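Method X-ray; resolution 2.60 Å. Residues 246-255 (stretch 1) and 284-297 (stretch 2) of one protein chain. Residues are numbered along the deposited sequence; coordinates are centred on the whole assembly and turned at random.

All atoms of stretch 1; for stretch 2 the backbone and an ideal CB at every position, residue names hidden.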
# COMPACT_ATOMS: atom_id res chain seq x y z
N VAL A 246 8.28 -2.34 1.97
CA VAL A 246 8.17 -3.79 2.11
C VAL A 246 6.85 -4.22 2.75
O VAL A 246 6.35 -3.57 3.66
CB VAL A 246 9.33 -4.36 2.94
CG1 VAL A 246 9.26 -5.89 2.96
CG2 VAL A 246 10.67 -3.89 2.39
N CYS A 247 6.30 -5.33 2.26
CA CYS A 247 5.06 -5.88 2.79
C CYS A 247 5.25 -7.36 3.10
O CYS A 247 5.00 -8.22 2.25
CB CYS A 247 3.92 -5.70 1.78
SG CYS A 247 3.81 -4.03 1.07
N PRO A 248 5.69 -7.66 4.33
CA PRO A 248 6.09 -9.01 4.77
C PRO A 248 5.02 -10.09 4.55
O PRO A 248 5.28 -11.06 3.84
CB PRO A 248 6.37 -8.83 6.26
CG PRO A 248 6.76 -7.37 6.38
CD PRO A 248 5.89 -6.66 5.39
N LEU A 249 3.85 -9.92 5.15
CA LEU A 249 2.77 -10.89 5.02
C LEU A 249 2.29 -11.02 3.58
O LEU A 249 1.95 -12.11 3.12
CB LEU A 249 1.60 -10.52 5.92
CG LEU A 249 1.87 -10.58 7.42
CD1 LEU A 249 0.58 -10.33 8.20
CD2 LEU A 249 2.49 -11.92 7.80
N SER A 250 2.25 -9.90 2.87
CA SER A 250 1.84 -9.92 1.47
C SER A 250 2.73 -10.88 0.67
O SER A 250 2.23 -11.76 -0.05
CB SER A 250 1.88 -8.51 0.89
OG SER A 250 1.55 -8.52 -0.48
N ASN A 251 4.05 -10.71 0.80
CA ASN A 251 5.01 -11.53 0.07
C ASN A 251 4.88 -13.01 0.39
O ASN A 251 5.06 -13.87 -0.48
CB ASN A 251 6.44 -11.04 0.34
CG ASN A 251 6.65 -9.60 -0.07
OD1 ASN A 251 5.94 -9.07 -0.92
ND2 ASN A 251 7.65 -8.95 0.53
N VAL A 252 4.57 -13.32 1.65
CA VAL A 252 4.40 -14.71 2.05
C VAL A 252 3.13 -15.30 1.45
O VAL A 252 3.16 -16.36 0.83
CB VAL A 252 4.37 -14.86 3.59
CG1 VAL A 252 3.89 -16.26 3.97
CG2 VAL A 252 5.74 -14.60 4.18
N ARG A 253 2.01 -14.59 1.61
CA ARG A 253 0.73 -15.11 1.16
C ARG A 253 0.60 -15.17 -0.37
O ARG A 253 -0.26 -15.87 -0.89
CB ARG A 253 -0.41 -14.30 1.78
CG ARG A 253 -0.68 -14.64 3.24
CD ARG A 253 -1.37 -15.99 3.38
NE ARG A 253 -2.67 -16.01 2.71
CZ ARG A 253 -3.81 -15.58 3.26
NH1 ARG A 253 -4.93 -15.62 2.56
NH2 ARG A 253 -3.83 -15.09 4.50
N LEU A 254 1.46 -14.44 -1.07
CA LEU A 254 1.46 -14.45 -2.53
C LEU A 254 2.55 -15.38 -3.06
O LEU A 254 2.74 -15.51 -4.27
CB LEU A 254 1.66 -13.04 -3.10
CG LEU A 254 0.50 -12.06 -2.92
CD1 LEU A 254 0.73 -10.84 -3.80
CD2 LEU A 254 -0.82 -12.72 -3.26
N ARG A 255 3.26 -16.00 -2.13
CA ARG A 255 4.29 -17.00 -2.45
C ARG A 255 5.56 -16.42 -3.08
O ARG A 255 6.38 -17.15 -3.62
CB ARG A 255 3.71 -18.12 -3.33
CG ARG A 255 2.33 -18.60 -2.92
CD ARG A 255 2.21 -18.86 -1.42
NE ARG A 255 3.00 -20.00 -0.97
CZ ARG A 255 3.99 -19.93 -0.08
NH1 ARG A 255 4.32 -18.77 0.46
NH2 ARG A 255 4.66 -21.02 0.27
N UNK A 284 -6.81 -9.29 2.90
CA UNK A 284 -6.52 -10.46 2.09
C UNK A 284 -5.33 -11.28 2.61
O UNK A 284 -5.22 -12.48 2.32
CB UNK A 284 -6.25 -10.02 0.65
N UNK A 285 -4.45 -10.64 3.37
CA UNK A 285 -3.23 -11.29 3.81
C UNK A 285 -3.23 -11.52 5.32
O UNK A 285 -2.20 -11.82 5.92
CB UNK A 285 -2.01 -10.45 3.40
N UNK A 286 -4.41 -11.36 5.92
CA UNK A 286 -4.63 -11.71 7.31
C UNK A 286 -3.92 -10.85 8.35
O UNK A 286 -3.41 -11.37 9.34
CB UNK A 286 -4.21 -13.17 7.51
N UNK A 287 -3.90 -9.54 8.14
CA UNK A 287 -3.24 -8.66 9.09
C UNK A 287 -2.92 -7.26 8.60
O UNK A 287 -2.63 -7.03 7.42
CB UNK A 287 -1.94 -9.32 9.55
N UNK A 288 -2.98 -6.31 9.53
CA UNK A 288 -2.65 -4.93 9.25
C UNK A 288 -1.18 -4.66 9.59
O UNK A 288 -0.44 -5.60 9.86
CB UNK A 288 -3.57 -3.99 10.03
N UNK A 289 -0.76 -3.41 9.55
CA UNK A 289 0.65 -3.12 9.79
C UNK A 289 1.12 -3.67 11.14
O UNK A 289 2.16 -4.32 11.22
CB UNK A 289 0.89 -1.61 9.73
N UNK A 290 0.33 -3.44 12.18
CA UNK A 290 0.69 -3.92 13.52
C UNK A 290 0.79 -5.44 13.55
O UNK A 290 1.56 -5.99 14.33
CB UNK A 290 -0.33 -3.44 14.55
N UNK A 291 0.01 -6.10 12.71
CA UNK A 291 0.10 -7.55 12.57
C UNK A 291 1.40 -7.93 11.87
O UNK A 291 2.02 -8.93 12.22
CB UNK A 291 -1.10 -8.09 11.80
N UNK A 292 1.80 -7.14 10.88
CA UNK A 292 3.07 -7.37 10.21
C UNK A 292 4.22 -7.24 11.20
O UNK A 292 5.15 -8.04 11.19
CB UNK A 292 3.25 -6.39 9.05
N UNK A 293 4.16 -6.23 12.06
CA UNK A 293 5.19 -6.05 13.07
C UNK A 293 5.21 -7.23 14.04
O UNK A 293 6.26 -7.80 14.33
CB UNK A 293 4.97 -4.74 13.83
N UNK A 294 4.03 -7.58 14.55
CA UNK A 294 3.89 -8.69 15.49
C UNK A 294 4.58 -9.95 14.98
O UNK A 294 5.28 -10.63 15.73
CB UNK A 294 2.41 -8.98 15.75
N UNK A 295 4.39 -10.25 13.70
CA UNK A 295 4.98 -11.44 13.11
C UNK A 295 6.49 -11.31 12.92
O UNK A 295 7.23 -12.28 13.08
CB UNK A 295 4.31 -11.74 11.77
N UNK A 296 6.95 -10.10 12.61
CA UNK A 296 8.38 -9.84 12.47
C UNK A 296 9.11 -10.07 13.78
O UNK A 296 10.21 -10.62 13.81
CB UNK A 296 8.62 -8.41 11.98
N UNK A 297 8.48 -9.65 14.87
CA UNK A 297 9.02 -9.84 16.21
C UNK A 297 8.97 -11.32 16.56
O UNK A 297 9.98 -11.91 16.93
CB UNK A 297 8.25 -9.01 17.24

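Stretch 1 presents one short helix, 248-253, to a partner that begins as a turn and becomes a helix at 289; the two helix axes cross at 78°, with a closest approach of 10.2 Å.

At position 284 the ideal CB has nothing of stretch 1 within 5.5 Å, so the contact leaves the choice wide. It is Tyr-284, whose ring leads away while its backbone O sits over one face of the Arg-253 guanidinium, Tyr-284 O being 3.2 Å from Arg-253 NH1 but at too poor an angle for a hydrogen bond.

Position 285 is the closest backbone approach, its CA 5.7 Å from the CA of Ser-250. The CB points sideways, 4.3 Å from Leu-249 O and 4.4 Å from Arg-253 CG, and a side chain running along the helix could reach Ser-250 and Leu-254. A large, flat or branched apolar group would suit. Phe-285 takes the site in the m rotamer. Ser-250 CA lies over its ring face, 3.9 Å from the centroid, a CH-pi contact. Leu-254 CD2 meets Phe-285 CE1 at 3.7 Å. Leu-249 CB lies 4.4 Å from Phe-285 CB.

Position 286 has phi 68°, which favours glycine, whereas an ideal CB 3.6 Å from Arg-253 NH2 would still have room. The residue is Gly-286.

Position 287 is stricter. At phi 164° and psi 147° a CB would jam against the preceding carbonyl, and it would also stand only 3.0 Å from Leu-249 CD1. Gly-287 answers both demands, and Gly-287 CA lies 4.3 Å from Leu-249 CD1.

Position 288 points away, so stretch 1 sets no limit and many side chains would suit. Tyr-288 is at the N-cap position, and its part in the helix start is played by backbone atoms, its N being bonded by the side chain of position 291.

Positions 289 and 290 make no contact and are read only as helix: Val-289 and Asp-290.

At position 291 the CB is 4.6 Å from Leu-249 CD1, but a polar side chain could turn back to the helix start. Asp-291 does so, its OD2 accepting from Tyr-288 N at 2.9 Å.

Position 292 points sideways, but a side chain that bends toward the start of the other helix would find Leu-249 N, which has no partner within its own stretch. Its CB lies 4.5 Å from Pro-248 CG, so a medium-length side chain ending in an acceptor is called for; Asn, Asp or Gln could be considered. Asn-292 OD1 accepts from Leu-249 N (3.1 Å, 171°), while Asn-292 ND2 donates to Tyr-288 O (2.9 Å). A water bridges Asn-292 OD1 and Ser-250 N, 3.0 Å from each, extending the same acceptor to a second amide.

Positions 293 and 294 turn elsewhere, as Phe-293 and Glu-294.

Position 295 points toward Leu-249 CD2, 4.4 Å from its ideal CB, and aliphatic carbon of almost any kind would serve. Gln-295 supplies CG, 4.2 Å from Leu-249 CD2.

Position 296 starts sideways, so reach is needed. Leu-296 brings CD2 to 4.2 Å from Pro-248 CG. Position 297 is out of reach, and is Val-297.

Stretch 2 284-297: YFGGYVDDNFEQLV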
# COMPACT_ATOMS: atom_id res chain seq x y z
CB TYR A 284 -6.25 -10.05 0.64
CG TYR A 284 -7.49 -9.61 -0.10
CD1 TYR A 284 -7.99 -8.32 0.05
CD2 TYR A 284 -8.15 -10.48 -0.96
CE1 TYR A 284 -9.13 -7.91 -0.63
CE2 TYR A 284 -9.29 -10.08 -1.64
CZ TYR A 284 -9.77 -8.80 -1.47
OH TYR A 284 -10.90 -8.39 -2.15
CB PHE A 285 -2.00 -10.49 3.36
CG PHE A 285 -1.97 -10.20 1.88
CD1 PHE A 285 -2.34 -11.17 0.96
CD2 PHE A 285 -1.58 -8.95 1.42
CE1 PHE A 285 -2.31 -10.90 -0.40
CE2 PHE A 285 -1.56 -8.67 0.05
CZ PHE A 285 -1.93 -9.65 -0.86
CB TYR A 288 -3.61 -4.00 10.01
CG TYR A 288 -5.03 -4.13 9.51
CD1 TYR A 288 -5.82 -5.24 9.84
CD2 TYR A 288 -5.58 -3.16 8.68
CE1 TYR A 288 -7.11 -5.36 9.37
CE2 TYR A 288 -6.88 -3.28 8.20
CZ TYR A 288 -7.64 -4.38 8.54
OH TYR A 288 -8.92 -4.48 8.06
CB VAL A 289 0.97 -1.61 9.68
CG1 VAL A 289 0.33 -0.84 10.82
CG2 VAL A 289 2.48 -1.39 9.66
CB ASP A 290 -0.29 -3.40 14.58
CG ASP A 290 -1.70 -3.93 14.39
OD1 ASP A 290 -2.10 -4.86 15.13
OD2 ASP A 290 -2.41 -3.42 13.49
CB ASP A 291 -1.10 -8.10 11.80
CG ASP A 291 -2.38 -8.06 12.60
OD1 ASP A 291 -2.38 -8.53 13.77
OD2 ASP A 291 -3.39 -7.55 12.07
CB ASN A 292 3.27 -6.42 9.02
CG ASN A 292 2.51 -6.87 7.78
OD1 ASN A 292 3.08 -7.46 6.87
ND2 ASN A 292 1.21 -6.58 7.74
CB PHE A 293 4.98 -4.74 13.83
CG PHE A 293 5.60 -3.55 13.16
CD1 PHE A 293 4.84 -2.73 12.34
CD2 PHE A 293 6.93 -3.26 13.34
CE1 PHE A 293 5.40 -1.64 11.72
CE2 PHE A 293 7.50 -2.16 12.72
CZ PHE A 293 6.74 -1.35 11.91
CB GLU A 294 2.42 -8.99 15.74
CG GLU A 294 2.19 -10.14 16.72
CD GLU A 294 0.76 -10.62 16.73
OE1 GLU A 294 -0.00 -10.25 15.80
OE2 GLU A 294 0.39 -11.37 17.65
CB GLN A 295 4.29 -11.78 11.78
CG GLN A 295 2.82 -12.20 11.93
CD GLN A 295 2.64 -13.40 12.85
OE1 GLN A 295 2.75 -13.28 14.08
NE2 GLN A 295 2.33 -14.55 12.27
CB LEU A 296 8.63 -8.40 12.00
CG LEU A 296 8.22 -8.09 10.57
CD1 LEU A 296 8.46 -6.62 10.26
CD2 LEU A 296 8.95 -8.99 9.58
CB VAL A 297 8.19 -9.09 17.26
CG1 VAL A 297 8.68 -9.43 18.67
CG2 VAL A 297 8.24 -7.58 17.01
O HOH W 1 2.12 -7.15 4.06
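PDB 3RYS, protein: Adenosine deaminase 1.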